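Local coordinates for hypothetical protein DUF871 (Enterococcus faecalis, PDB 2P0O), which is of unconfirmed function but is probably a 6-phospho-N-acetylmuramidase of the MupG type, at residues 244-249 and 356-361; 228-233 and 339-344. All blocks are in the same frame, centred on the assembly; numbering follows the deposited sequence.

Interaction 1 (244-249 and 356-361); sequences LLEVAP and TLVTEG
Strands 244-247 and 356-359 run parallel, side by side in the small mixed sheet of the cyclophilin-like C-terminal domain. Three sound backbone hydrogen bonds join them: Leu-245 N gives to Thr-356 O at 3.0 Å, Leu-245 O takes from Val-358 N at 2.9 Å, and Val-247 N gives to Val-358 O at 2.9 Å. A fourth, from Glu-360 N to Val-247 O, is weak and bent to 123° at the hydrogen, just where strand 356-359 ends. CA-H...O contacts add to the ladder, the shorter from Glu-246 CA to Val-358 O at 3.1 Å.

The apolar contacts split between the faces. Leu-244, with CG anti to the backbone N (chi1 -177°), swings CD1 toward strand 356-359, to 3.9 Å from Val-358 CG1, the two chains crossing at about a right angle; Ile-363 of the C-terminal helix packs on both. On the other face, Leu-245 CB meets Leu-357 CD2 at 4.2 Å.

Glu-246 runs over Val-358, and Glu-246 CG lies 3.8 Å from Val-358 CG2. The Glu-246 carboxylate then lies beside Glu-360 and Gly-361, OE1 salt-bridged to Arg-229 and OE2 accepting from Ile-363 N. This buried acid is probably kept ionised by Arg-229.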
# COMPACT_ATOMS: atom_id res chain seq x y z
N LEU A 244 -11.92 1.41 7.01
CA LEU A 244 -12.14 1.10 8.40
C LEU A 244 -11.24 1.99 9.24
O LEU A 244 -10.01 1.95 9.07
CB LEU A 244 -11.84 -0.38 8.64
CG LEU A 244 -12.05 -0.99 10.03
CD1 LEU A 244 -13.55 -0.97 10.40
CD2 LEU A 244 -11.49 -2.40 10.15
N LEU A 245 -11.83 2.75 10.15
CA LEU A 245 -11.06 3.70 10.98
C LEU A 245 -11.49 3.61 12.43
O LEU A 245 -12.63 3.28 12.72
CB LEU A 245 -11.25 5.16 10.49
CG LEU A 245 -11.09 5.56 9.03
CD1 LEU A 245 -12.40 5.26 8.28
CD2 LEU A 245 -10.73 7.07 8.86
N GLU A 246 -10.56 3.91 13.33
CA GLU A 246 -10.81 3.93 14.79
C GLU A 246 -11.04 5.34 15.33
O GLU A 246 -10.50 6.32 14.80
CB GLU A 246 -9.67 3.26 15.55
CG GLU A 246 -9.81 1.76 15.65
CD GLU A 246 -8.61 1.06 16.33
OE1 GLU A 246 -7.67 1.74 16.83
OE2 GLU A 246 -8.63 -0.19 16.39
N VAL A 247 -11.82 5.44 16.40
CA VAL A 247 -12.08 6.71 17.04
C VAL A 247 -11.69 6.60 18.49
O VAL A 247 -11.67 5.49 19.04
CB VAL A 247 -13.60 7.16 16.93
CG1 VAL A 247 -13.97 7.43 15.50
CG2 VAL A 247 -14.59 6.13 17.62
N ALA A 248 -11.37 7.74 19.11
CA ALA A 248 -11.02 7.78 20.53
C ALA A 248 -12.22 7.40 21.38
O ALA A 248 -13.35 7.64 20.98
CB ALA A 248 -10.52 9.19 20.94
N PRO A 249 -11.99 6.83 22.59
CA PRO A 249 -13.09 6.61 23.54
C PRO A 249 -13.84 7.92 23.83
O PRO A 249 -13.24 8.97 23.83
CB PRO A 249 -12.37 6.14 24.82
CG PRO A 249 -11.10 5.49 24.31
CD PRO A 249 -10.69 6.40 23.16
N THR A 356 -16.35 2.98 7.93
CA THR A 356 -16.87 2.36 9.12
C THR A 356 -16.02 2.81 10.32
O THR A 356 -14.80 2.67 10.33
CB THR A 356 -16.84 0.84 8.94
OG1 THR A 356 -17.62 0.49 7.77
CG2 THR A 356 -17.34 0.12 10.18
N LEU A 357 -16.68 3.36 11.33
CA LEU A 357 -16.00 3.88 12.52
C LEU A 357 -16.14 2.83 13.59
O LEU A 357 -17.26 2.35 13.85
CB LEU A 357 -16.64 5.20 12.96
CG LEU A 357 -16.65 6.30 11.90
CD1 LEU A 357 -17.18 7.64 12.48
CD2 LEU A 357 -15.21 6.48 11.26
N VAL A 358 -15.01 2.45 14.19
CA VAL A 358 -15.02 1.49 15.27
C VAL A 358 -14.20 2.05 16.43
O VAL A 358 -13.35 2.96 16.26
CB VAL A 358 -14.51 0.07 14.86
CG1 VAL A 358 -15.42 -0.58 13.81
CG2 VAL A 358 -13.03 0.12 14.37
N THR A 359 -14.45 1.54 17.62
CA THR A 359 -13.78 2.13 18.76
C THR A 359 -12.32 1.65 18.86
O THR A 359 -11.96 0.57 18.35
CB THR A 359 -14.61 1.95 20.05
OG1 THR A 359 -14.45 3.11 20.89
CG2 THR A 359 -14.18 0.69 20.81
N GLU A 360 -11.48 2.49 19.45
CA GLU A 360 -10.03 2.28 19.44
C GLU A 360 -9.65 0.89 19.97
O GLU A 360 -10.16 0.44 20.99
CB GLU A 360 -9.31 3.40 20.21
CG GLU A 360 -7.77 3.30 20.14
CD GLU A 360 -7.01 4.38 20.93
OE1 GLU A 360 -7.58 5.02 21.85
OE2 GLU A 360 -5.80 4.58 20.61
N GLY A 361 -8.77 0.22 19.21
CA GLY A 361 -8.21 -1.07 19.58
C GLY A 361 -8.96 -2.27 19.05
O GLY A 361 -8.55 -3.41 19.31

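Interaction 2 (228-233 and 339-344). Unlike the reference sequence in segment 339-344: Asp-340 (reference Glu).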
# COMPACT_ATOMS: atom_id res chain seq x y z
N GLU A 228 -0.99 -6.62 12.27
CA GLU A 228 -2.33 -7.18 12.20
C GLU A 228 -3.42 -6.12 11.95
O GLU A 228 -4.36 -6.35 11.19
CB GLU A 228 -2.65 -7.98 13.48
CG GLU A 228 -1.73 -9.19 13.70
CD GLU A 228 -2.27 -10.48 13.07
OE1 GLU A 228 -3.37 -10.45 12.46
OE2 GLU A 228 -1.59 -11.54 13.19
N ARG A 229 -3.26 -4.96 12.58
CA ARG A 229 -4.19 -3.85 12.46
C ARG A 229 -4.29 -3.38 11.02
O ARG A 229 -5.39 -3.08 10.48
CB ARG A 229 -3.69 -2.69 13.33
CG ARG A 229 -4.69 -1.55 13.46
CD ARG A 229 -4.08 -0.38 14.26
NE ARG A 229 -5.10 0.62 14.57
CZ ARG A 229 -5.52 1.58 13.74
NH1 ARG A 229 -5.02 1.71 12.51
NH2 ARG A 229 -6.47 2.41 14.14
N THR A 230 -3.12 -3.25 10.40
CA THR A 230 -3.01 -2.77 9.05
C THR A 230 -3.53 -3.82 8.06
O THR A 230 -4.23 -3.49 7.11
CB THR A 230 -1.55 -2.32 8.76
OG1 THR A 230 -1.23 -1.28 9.68
CG2 THR A 230 -1.40 -1.80 7.35
N MSE A 231 -3.18 -5.08 8.30
CA MSE A 231 -3.77 -6.21 7.54
C MSE A 231 -5.31 -6.17 7.53
O MSE A 231 -5.95 -6.39 6.48
CB MSE A 231 -3.31 -7.55 8.12
CG MSE A 231 -1.83 -7.75 7.97
SE MSE A 231 -1.13 -9.39 8.78
CE MSE A 231 -1.98 -10.68 7.60
N ALA A 232 -5.88 -5.88 8.70
CA ALA A 232 -7.33 -5.83 8.89
C ALA A 232 -7.93 -4.72 8.07
O ALA A 232 -9.04 -4.87 7.55
CB ALA A 232 -7.67 -5.63 10.35
N GLN A 233 -7.21 -3.59 7.95
CA GLN A 233 -7.67 -2.46 7.15
C GLN A 233 -7.67 -2.85 5.66
O GLN A 233 -8.66 -2.59 4.97
CB GLN A 233 -6.88 -1.19 7.45
CG GLN A 233 -7.28 -0.57 8.79
CD GLN A 233 -6.52 0.70 9.13
OE1 GLN A 233 -5.29 0.75 9.04
NE2 GLN A 233 -7.24 1.73 9.55
N ILE A 339 -8.62 8.45 15.29
CA ILE A 339 -7.29 8.14 15.83
C ILE A 339 -6.20 8.73 14.94
O ILE A 339 -6.30 8.68 13.71
CB ILE A 339 -7.18 6.57 16.00
CG1 ILE A 339 -7.98 6.11 17.22
CG2 ILE A 339 -5.76 6.03 16.04
CD1 ILE A 339 -7.93 7.03 18.40
N ASP A 340 -5.18 9.32 15.55
CA ASP A 340 -4.12 10.01 14.80
C ASP A 340 -3.66 9.17 13.61
O ASP A 340 -3.59 9.66 12.48
CB ASP A 340 -2.93 10.33 15.71
CG ASP A 340 -1.99 11.35 15.11
OD1 ASP A 340 -2.07 11.58 13.89
OD2 ASP A 340 -1.15 11.93 15.86
N LYS A 341 -3.37 7.91 13.89
CA LYS A 341 -2.84 6.97 12.90
C LYS A 341 -3.80 6.73 11.71
O LYS A 341 -3.35 6.40 10.62
CB LYS A 341 -2.44 5.65 13.60
CG LYS A 341 -2.41 4.37 12.71
CD LYS A 341 -1.04 4.08 12.05
CE LYS A 341 -0.87 2.59 11.70
NZ LYS A 341 0.57 2.20 11.28
N ASP A 342 -5.10 6.92 11.90
CA ASP A 342 -6.02 6.69 10.79
C ASP A 342 -6.36 7.94 10.00
O ASP A 342 -7.01 7.88 8.96
CB ASP A 342 -7.29 5.95 11.25
CG ASP A 342 -7.01 4.50 11.62
OD1 ASP A 342 -5.95 3.97 11.21
OD2 ASP A 342 -7.82 3.88 12.35
N GLN A 343 -5.87 9.08 10.46
CA GLN A 343 -6.25 10.32 9.79
C GLN A 343 -5.76 10.47 8.35
O GLN A 343 -6.32 11.25 7.61
CB GLN A 343 -5.84 11.52 10.65
CG GLN A 343 -6.80 11.69 11.84
CD GLN A 343 -6.43 12.86 12.72
OE1 GLN A 343 -5.88 13.83 12.26
NE2 GLN A 343 -6.74 12.76 14.01
N THR A 344 -4.71 9.77 7.93
CA THR A 344 -4.33 9.81 6.52
C THR A 344 -5.30 9.02 5.60
O THR A 344 -5.17 9.05 4.39
CB THR A 344 -2.92 9.33 6.27
OG1 THR A 344 -2.76 8.02 6.83
CG2 THR A 344 -1.87 10.31 6.86
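The first turns of helix 228-240 face a short coil with helical backbone angles at 340-344, the nearest CA atoms, Gln-233 and Asp-342, standing 10.0 Å apart, so side chains alone bridge the gap. The motif is a bidentate, end-on Arg-Asp salt bridge between the helix that follows the last strand of the TIM barrel and a loop of the cyclophilin-like C-terminal domain.

Arg-229 leaves the helix with CG anti to the backbone N (chi1 -171°) and stays extended to NE, so its guanidinium meets the Asp-342 carboxylate tip to tip. Arg-229 NH1 bonds to Asp-342 OD1 at 2.8 Å and Arg-229 NH2 to Asp-342 OD2 at 2.7 Å, both oxygens close to the guanidinium plane. The two groups are not coplanar: their planes lie 35° apart, and while OD1 offers its syn lone pair, OD2 is approached from above the carboxylate plane. The backbone N of Glu-246 also donates to OD2, so this largely buried carboxylate has several partners, which would favour its ionised form.

Lys-341 lies alongside, CG 3.7 Å from Arg-229 NH1. Its chain bends at chi2 (91°), and NZ goes to Asp-181, which also bonds Thr-230 OG1; that acid probably offsets the charge of Lys-341.

One turn on from Arg-229, Gln-233 reaches out with its chain extended beyond CG. Its amide is held at both ends, OE1 by Asn-202 and NE2 chiefly by the carbonyl of Leu-244. Gln-233 NE2 gives a second bond, 3.1 Å long, to Asp-342 OD1, coming in from well above the carboxylate plane.

Overall arrangement
From the N terminus the chain first closes the eight-stranded barrel, then enters helix 228-240, which carries one side of interaction 2, and runs almost directly into strand 242-247, the first side of interaction 1. After the intervening strands, 260-263 to 332-337, it returns at 339-344, closing a loop of about 105 residues onto the helix. Strand 354-359 then closes a similar loop onto strand 242-247, so the two loops cross. The contact centres are about 9 Å apart, and the contacts touch: Ile-339 N meets Glu-246 O at 2.9 Å, probably a hydrogen bond. Interaction 1 pairs two strands of the three-stranded sheet, while interaction 2 joins the C-terminal domain to the helix leading out of the barrel.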